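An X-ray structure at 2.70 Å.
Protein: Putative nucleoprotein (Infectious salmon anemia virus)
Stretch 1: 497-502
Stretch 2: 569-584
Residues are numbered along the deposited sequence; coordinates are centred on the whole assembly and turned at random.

Stretch 1 (497-502) VRYEAR
Stretch 2 569-584: KTFMVGEQGKSAIVIS

Stretch 1 (497-502) is extended, strand at Tyr499 and Glu500 (phi/psi -126/152° and -79/129°), and pairs antiparallel with the first strand of a β-hairpin formed by stretch 2 (569-584); the contact buries 548 Å² summed over both sides. The hairpin closes through a type I turn from Gly574 to Gly577, with Gly574 N to Gly577 O at 2.7 Å and Gly577 N to Gly574 O at 3.1 Å; Gly577, at phi/psi 149/-156°, takes a backbone conformation that calls for glycine. Thr570 and Met572 spend their backbone N and O inside the hairpin, on Ile581 (Thr570 N to Ile581 O and Ile581 N to Thr570 O, both 2.7 Å) and on Ser579 (Met572 N to Ser579 O 2.8 Å, Ser579 N to Met572 O 2.9 Å). Phe571 O and the N and O of Val573 bond to stretch 1; Phe571 N goes to a water.

The register pairs Tyr499 with Val573 (CA-CA 5.4 Å, hydrogen-bonded) and Glu500 with Met572 (CA-CA 4.5 Å, non-hydrogen-bonded). Val573 N donates to Tyr499 O at 2.8 Å, Tyr499 N reaches Val573 O in a weak bond at 3.3 Å, and Ala501 N donates to Phe571 O at 2.9 Å. CA-H...O contacts fill in between, Met572 CA to Tyr499 O at 3.5 Å and Glu500 CA to Phe571 O at 3.4 Å. Beyond the strand pairing, the water accepts from Phe571 N (2.8 Å) and donates to Ala501 O (3.1 Å) and Thr570 OG1 (2.7 Å).

On the face carrying Tyr499 and Val573, Tyr499 (chi1 p, chi2 89°) lays its ring over Val573 (chi1 t), whose CB sits 3.9 Å from the ring centroid, 21° off the normal; Tyr499 CZ is 3.5 Å from Val573 CG1. Ala501 CB, pointing toward stretch 2, packs against Val573 CG2 at 3.8 Å and Phe571 CB at 4.1 Å.

On the other face, buried Glu500 is extended (chi1 t, chi2 t), which carries its carboxylate to Thr570 (chi1 t): Thr570 OG1 donates to Glu500 OE2 at 2.5 Å, while OE1 is satisfied elsewhere in the structure. Thr570 OG1 thus both donates to the carboxylate and accepts from the water. Selenomethionine Met572 (chi1 m, chi2 m) sets CE 3.6 Å from Glu500 CB.

Arg498 (chi1 m, chi2 t, chi3 149°) runs across the hairpin, its CD 3.7 Å from Met572 CB. Arg498 CZ is 3.5 Å from Met572 O, which lies over one guanidinium face, and Arg498 NH2 is 3.2 Å from Ser579 CB; these are packing contacts, without a hydrogen bond to stretch 2.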

ATOM      1  N   VAL A 497       4.447  -3.225  17.677  1.00 50.97           N
ATOM      2  CA  VAL A 497       4.053  -4.408  16.912  1.00 52.36           C
ATOM      3  C   VAL A 497       2.514  -4.547  16.948  1.00 46.33           C
ATOM      4  O   VAL A 497       1.864  -3.978  17.809  1.00 49.29           O
ATOM      5  CB  VAL A 497       4.729  -5.666  17.492  1.00 53.26           C
ATOM      6  CG1 VAL A 497       3.972  -6.149  18.707  1.00 53.06           C
ATOM      7  CG2 VAL A 497       4.835  -6.770  16.467  1.00 53.55           C
ATOM      8  N   ARG A 498       1.936  -5.273  15.995  1.00 50.08           N
ATOM      9  CA  ARG A 498       0.474  -5.396  15.879  1.00 49.78           C
ATOM     10  C   ARG A 498       0.011  -6.709  15.269  1.00 44.60           C
ATOM     11  O   ARG A 498       0.744  -7.345  14.521  1.00 47.66           O
ATOM     12  CB  ARG A 498      -0.096  -4.257  15.044  1.00 50.27           C
ATOM     13  CG  ARG A 498      -0.425  -3.005  15.819  1.00 51.98           C
ATOM     14  CD  ARG A 498      -1.060  -2.016  14.900  1.00 52.42           C
ATOM     15  NE  ARG A 498      -2.017  -1.170  15.593  1.00 60.58           N
ATOM     16  CZ  ARG A 498      -2.708  -0.194  15.011  1.00 70.55           C
ATOM     17  NH1 ARG A 498      -2.529   0.067  13.707  1.00 59.07           N
ATOM     18  NH2 ARG A 498      -3.574   0.520  15.741  1.00 68.59           N
ATOM     19  N   TYR A 499      -1.220  -7.104  15.565  1.00 42.37           N
ATOM     20  CA  TYR A 499      -1.780  -8.320  14.960  1.00 44.30           C
ATOM     21  C   TYR A 499      -3.109  -8.024  14.277  1.00 43.44           C
ATOM     22  O   TYR A 499      -3.817  -7.099  14.660  1.00 44.49           O
ATOM     23  CB  TYR A 499      -1.908  -9.458  16.003  1.00 48.53           C
ATOM     24  CG  TYR A 499      -3.018  -9.263  17.008  1.00 45.35           C
ATOM     25  CD1 TYR A 499      -4.291  -9.724  16.739  1.00 46.53           C
ATOM     26  CD2 TYR A 499      -2.793  -8.611  18.218  1.00 47.71           C
ATOM     27  CE1 TYR A 499      -5.313  -9.545  17.620  1.00 49.14           C
ATOM     28  CE2 TYR A 499      -3.818  -8.425  19.124  1.00 48.25           C
ATOM     29  CZ  TYR A 499      -5.083  -8.899  18.817  1.00 53.20           C
ATOM     30  OH  TYR A 499      -6.138  -8.740  19.689  1.00 48.28           O
ATOM     31  N   GLU A 500      -3.435  -8.795  13.248  1.00 43.55           N
ATOM     32  CA  GLU A 500      -4.700  -8.610  12.535  1.00 45.52           C
ATOM     33  C   GLU A 500      -5.878  -9.230  13.302  1.00 45.82           C
ATOM     34  O   GLU A 500      -5.817 -10.391  13.716  1.00 42.33           O
ATOM     35  CB  GLU A 500      -4.627  -9.209  11.120  1.00 42.22           C
ATOM     36  CG  GLU A 500      -5.980  -9.285  10.403  1.00 42.37           C
ATOM     37  CD  GLU A 500      -5.882  -9.758   8.947  1.00 44.97           C
ATOM     38  OE1 GLU A 500      -5.040 -10.618   8.622  1.00 46.87           O
ATOM     39  OE2 GLU A 500      -6.656  -9.264   8.109  1.00 48.60           O
ATOM     40  N   ALA A 501      -6.935  -8.445  13.496  1.00 44.51           N
ATOM     41  CA  ALA A 501      -8.147  -8.965  14.103  1.00 46.53           C
ATOM     42  C   ALA A 501      -8.702 -10.018  13.174  1.00 46.44           C
ATOM     43  O   ALA A 501      -8.683  -9.851  11.968  1.00 51.23           O
ATOM     44  CB  ALA A 501      -9.177  -7.869  14.324  1.00 46.39           C
ATOM     45  N   ARG A 502      -9.169 -11.115  13.742  1.00 44.75           N
ATOM     46  CA  ARG A 502      -9.802 -12.141  12.966  1.00 48.42           C
ATOM     47  C   ARG A 502     -11.206 -11.649  12.625  1.00 50.62           C
ATOM     48  O   ARG A 502     -11.961 -11.267  13.506  1.00 50.96           O
ATOM     49  CB  ARG A 502      -9.829 -13.438  13.771  1.00 46.63           C
ATOM     50  CG  ARG A 502     -10.127 -14.650  12.937  1.00 52.65           C
ATOM     51  CD  ARG A 502     -10.248 -15.876  13.799  1.00 44.76           C
ATOM     52  NE  ARG A 502      -8.959 -16.430  14.193  1.00 44.26           N
ATOM     53  CZ  ARG A 502      -8.192 -17.187  13.410  1.00 44.87           C
ATOM     54  NH1 ARG A 502      -8.557 -17.470  12.161  1.00 37.90           N
ATOM     55  NH2 ARG A 502      -7.049 -17.663  13.876  1.00 40.17           N
ATOM     56  N   LYS A 569     -11.092  -4.246   3.655  1.00 50.96           N
ATOM     57  CA  LYS A 569     -10.434  -3.653   4.805  1.00 49.86           C
ATOM     58  C   LYS A 569     -10.332  -4.589   5.993  1.00 45.75           C
ATOM     59  O   LYS A 569     -11.095  -5.531   6.125  1.00 46.98           O
ATOM     60  CB  LYS A 569     -11.072  -2.317   5.185  1.00 51.91           C
ATOM     61  CG  LYS A 569     -12.375  -2.395   5.911  1.00 54.86           C
ATOM     62  CD  LYS A 569     -12.664  -1.028   6.526  1.00 58.49           C
ATOM     63  CE  LYS A 569     -14.076  -0.940   7.079  1.00 57.12           C
ATOM     64  NZ  LYS A 569     -14.281   0.369   7.764  1.00 57.79           N
ATOM     65  N   THR A 570      -9.357  -4.327   6.847  1.00 47.85           N
ATOM     66  CA  THR A 570      -9.109  -5.190   7.993  1.00 47.85           C
ATOM     67  C   THR A 570      -8.537  -4.379   9.176  1.00 48.38           C
ATOM     68  O   THR A 570      -8.040  -3.274   8.997  1.00 51.03           O
ATOM     69  CB  THR A 570      -8.221  -6.392   7.588  1.00 44.26           C
ATOM     70  OG1 THR A 570      -8.165  -7.345   8.656  1.00 47.22           O
ATOM     71  CG2 THR A 570      -6.826  -5.954   7.191  1.00 37.17           C
ATOM     72  N   PHE A 571      -8.631  -4.908  10.382  1.00 48.78           N
ATOM     73  CA  PHE A 571      -8.208  -4.152  11.541  1.00 46.30           C
ATOM     74  C   PHE A 571      -6.908  -4.678  12.097  1.00 47.63           C
ATOM     75  O   PHE A 571      -6.739  -5.881  12.267  1.00 51.94           O
ATOM     76  CB  PHE A 571      -9.307  -4.161  12.612  1.00 48.90           C
ATOM     77  CG  PHE A 571     -10.532  -3.393  12.217  1.00 49.18           C
ATOM     78  CD1 PHE A 571     -11.514  -3.978  11.437  1.00 51.83           C
ATOM     79  CD2 PHE A 571     -10.687  -2.071  12.594  1.00 49.94           C
ATOM     80  CE1 PHE A 571     -12.639  -3.258  11.049  1.00 50.03           C
ATOM     81  CE2 PHE A 571     -11.814  -1.345  12.214  1.00 48.48           C
ATOM     82  CZ  PHE A 571     -12.782  -1.942  11.448  1.00 50.96           C
HETATM   83  N   MSE A 572      -5.970  -3.768  12.339  1.00 46.33           N
HETATM   84  CA  MSE A 572      -4.744  -4.094  13.060  1.00 45.45           C
HETATM   85  C   MSE A 572      -4.925  -3.667  14.525  1.00 52.58           C
HETATM   86  O   MSE A 572      -5.339  -2.545  14.815  1.00 52.86           O
HETATM   87  CB  MSE A 572      -3.555  -3.371  12.454  1.00 50.50           C
HETATM   88  CG  MSE A 572      -3.343  -3.645  10.963  1.00 48.56           C
HETATM   89 SE   MSE A 572      -3.078  -5.593  10.654  0.77 43.17          SE
HETATM   90  CE  MSE A 572      -4.675  -5.921   9.664  1.00 54.99           C
ATOM     91  N   VAL A 573      -4.601  -4.571  15.439  1.00 50.87           N
ATOM     92  CA  VAL A 573      -4.900  -4.384  16.846  1.00 49.10           C
ATOM     93  C   VAL A 573      -3.634  -4.130  17.661  1.00 54.23           C
ATOM     94  O   VAL A 573      -2.692  -4.919  17.622  1.00 56.92           O
ATOM     95  CB  VAL A 573      -5.708  -5.604  17.400  1.00 49.15           C
ATOM     96  CG1 VAL A 573      -5.905  -5.509  18.863  1.00 48.18           C
ATOM     97  CG2 VAL A 573      -7.052  -5.710  16.700  1.00 45.62           C
ATOM     98  N   GLY A 574      -3.602  -2.997  18.359  1.00 55.73           N
ATOM     99  CA  GLY A 574      -2.578  -2.729  19.355  1.00 58.15           C
ATOM    100  C   GLY A 574      -3.227  -2.745  20.732  1.00 69.98           C
ATOM    101  O   GLY A 574      -4.449  -2.826  20.858  1.00 74.39           O
ATOM    102  N   GLU A 575      -2.425  -2.675  21.782  1.00 73.34           N
ATOM    103  CA  GLU A 575      -2.980  -2.603  23.132  1.00 74.34           C
ATOM    104  C   GLU A 575      -3.687  -1.267  23.353  1.00 75.07           C
ATOM    105  O   GLU A 575      -4.587  -1.164  24.179  1.00 70.93           O
ATOM    106  CB  GLU A 575      -1.863  -2.764  24.147  1.00 71.38           C
ATOM    107  CG  GLU A 575      -0.624  -2.001  23.742  1.00 76.10           C
ATOM    108  CD  GLU A 575       0.465  -2.112  24.764  1.00 83.88           C
ATOM    109  OE1 GLU A 575       0.164  -2.614  25.872  1.00 85.33           O
ATOM    110  OE2 GLU A 575       1.610  -1.698  24.464  1.00 78.56           O
ATOM    111  N   GLN A 576      -3.275  -0.247  22.608  1.00 76.32           N
ATOM    112  CA  GLN A 576      -3.891   1.069  22.712  1.00 79.13           C
ATOM    113  C   GLN A 576      -5.222   1.126  21.958  1.00 79.43           C
ATOM    114  O   GLN A 576      -5.972   2.090  22.097  1.00 81.53           O
ATOM    115  CB  GLN A 576      -2.935   2.152  22.189  1.00 83.67           C
ATOM    116  N   GLY A 577      -5.510   0.102  21.160  1.00 70.63           N
ATOM    117  CA  GLY A 577      -6.751   0.055  20.412  1.00 66.93           C
ATOM    118  C   GLY A 577      -6.716  -0.673  19.070  1.00 64.55           C
ATOM    119  O   GLY A 577      -5.872  -1.522  18.817  1.00 62.56           O
ATOM    120  N   LYS A 578      -7.648  -0.320  18.192  1.00 61.21           N
ATOM    121  CA  LYS A 578      -7.877  -1.052  16.947  1.00 54.67           C
ATOM    122  C   LYS A 578      -7.910  -0.088  15.765  1.00 54.88           C
ATOM    123  O   LYS A 578      -8.476   0.998  15.871  1.00 57.69           O
ATOM    124  CB  LYS A 578      -9.212  -1.795  17.045  1.00 54.66           C
ATOM    125  CG  LYS A 578      -9.348  -2.957  16.097  1.00 54.53           C
ATOM    126  CD  LYS A 578     -10.614  -3.765  16.347  1.00 50.54           C
ATOM    127  CE  LYS A 578     -11.848  -2.924  16.160  1.00 54.62           C
ATOM    128  NZ  LYS A 578     -13.022  -3.797  15.858  1.00 56.62           N
ATOM    129  N   SER A 579      -7.334  -0.483  14.634  1.00 53.70           N
ATOM    130  CA  SER A 579      -7.204   0.443  13.496  1.00 53.65           C
ATOM    131  C   SER A 579      -7.424  -0.183  12.143  1.00 44.01           C
ATOM    132  O   SER A 579      -6.755  -1.145  11.788  1.00 46.20           O
ATOM    133  CB  SER A 579      -5.824   1.106  13.483  1.00 52.30           C
ATOM    134  OG  SER A 579      -5.904   2.319  12.785  1.00 55.73           O
ATOM    135  N   ALA A 580      -8.327   0.392  11.364  1.00 47.31           N
ATOM    136  CA  ALA A 580      -8.591  -0.124  10.017  1.00 47.17           C
ATOM    137  C   ALA A 580      -7.473   0.164   9.006  1.00 47.86           C
ATOM    138  O   ALA A 580      -6.923   1.276   8.961  1.00 50.45           O
ATOM    139  CB  ALA A 580      -9.913   0.403   9.497  1.00 50.01           C
ATOM    140  N   ILE A 581      -7.124  -0.853   8.217  1.00 44.53           N
ATOM    141  CA  ILE A 581      -6.292  -0.672   7.020  1.00 44.67           C
ATOM    142  C   ILE A 581      -6.962  -1.364   5.848  1.00 47.22           C
ATOM    143  O   ILE A 581      -7.836  -2.209   6.046  1.00 44.99           O
ATOM    144  CB  ILE A 581      -4.856  -1.250   7.165  1.00 41.87           C
ATOM    145  CG1 ILE A 581      -4.875  -2.775   7.231  1.00 42.70           C
ATOM    146  CG2 ILE A 581      -4.126  -0.634   8.361  1.00 40.61           C
ATOM    147  CD1 ILE A 581      -3.547  -3.414   6.910  1.00 34.51           C
ATOM    148  N   VAL A 582      -6.551  -1.001   4.634  1.00 44.80           N
ATOM    149  CA  VAL A 582      -7.019  -1.662   3.411  1.00 43.32           C
ATOM    150  C   VAL A 582      -6.000  -2.678   2.902  1.00 42.69           C
ATOM    151  O   VAL A 582      -4.827  -2.366   2.719  1.00 42.31           O
ATOM    152  CB  VAL A 582      -7.254  -0.646   2.257  1.00 47.49           C
ATOM    153  CG1 VAL A 582      -7.334  -1.373   0.914  1.00 42.75           C
ATOM    154  CG2 VAL A 582      -8.494   0.182   2.499  1.00 47.91           C
ATOM    155  N   ILE A 583      -6.442  -3.900   2.659  1.00 44.56           N
ATOM    156  CA  ILE A 583      -5.571  -4.853   1.978  1.00 51.54           C
ATOM    157  C   ILE A 583      -5.625  -4.530   0.476  1.00 48.69           C
ATOM    158  O   ILE A 583      -6.632  -4.790  -0.197  1.00 48.29           O
ATOM    159  CB  ILE A 583      -5.992  -6.315   2.265  1.00 46.39           C
ATOM    160  CG1 ILE A 583      -6.032  -6.549   3.765  1.00 45.21           C
ATOM    161  CG2 ILE A 583      -5.044  -7.303   1.628  1.00 43.15           C
ATOM    162  CD1 ILE A 583      -6.786  -7.804   4.158  1.00 44.01           C
ATOM    163  N   SER A 584      -4.544  -3.939  -0.022  1.00 45.99           N
ATOM    164  CA  SER A 584      -4.496  -3.404  -1.381  1.00 47.52           C
ATOM    165  C   SER A 584      -4.401  -4.474  -2.449  1.00 44.80           C
ATOM    166  O   SER A 584      -4.889  -4.293  -3.564  1.00 48.41           O
ATOM    167  CB  SER A 584      -3.303  -2.458  -1.546  1.00 43.32           C
ATOM    168  OG  SER A 584      -2.105  -3.104  -1.182  1.00 46.62           O
TER
HETATM  169  O   HOH W   1      -9.959  -7.390  10.649  1.00 46.52           O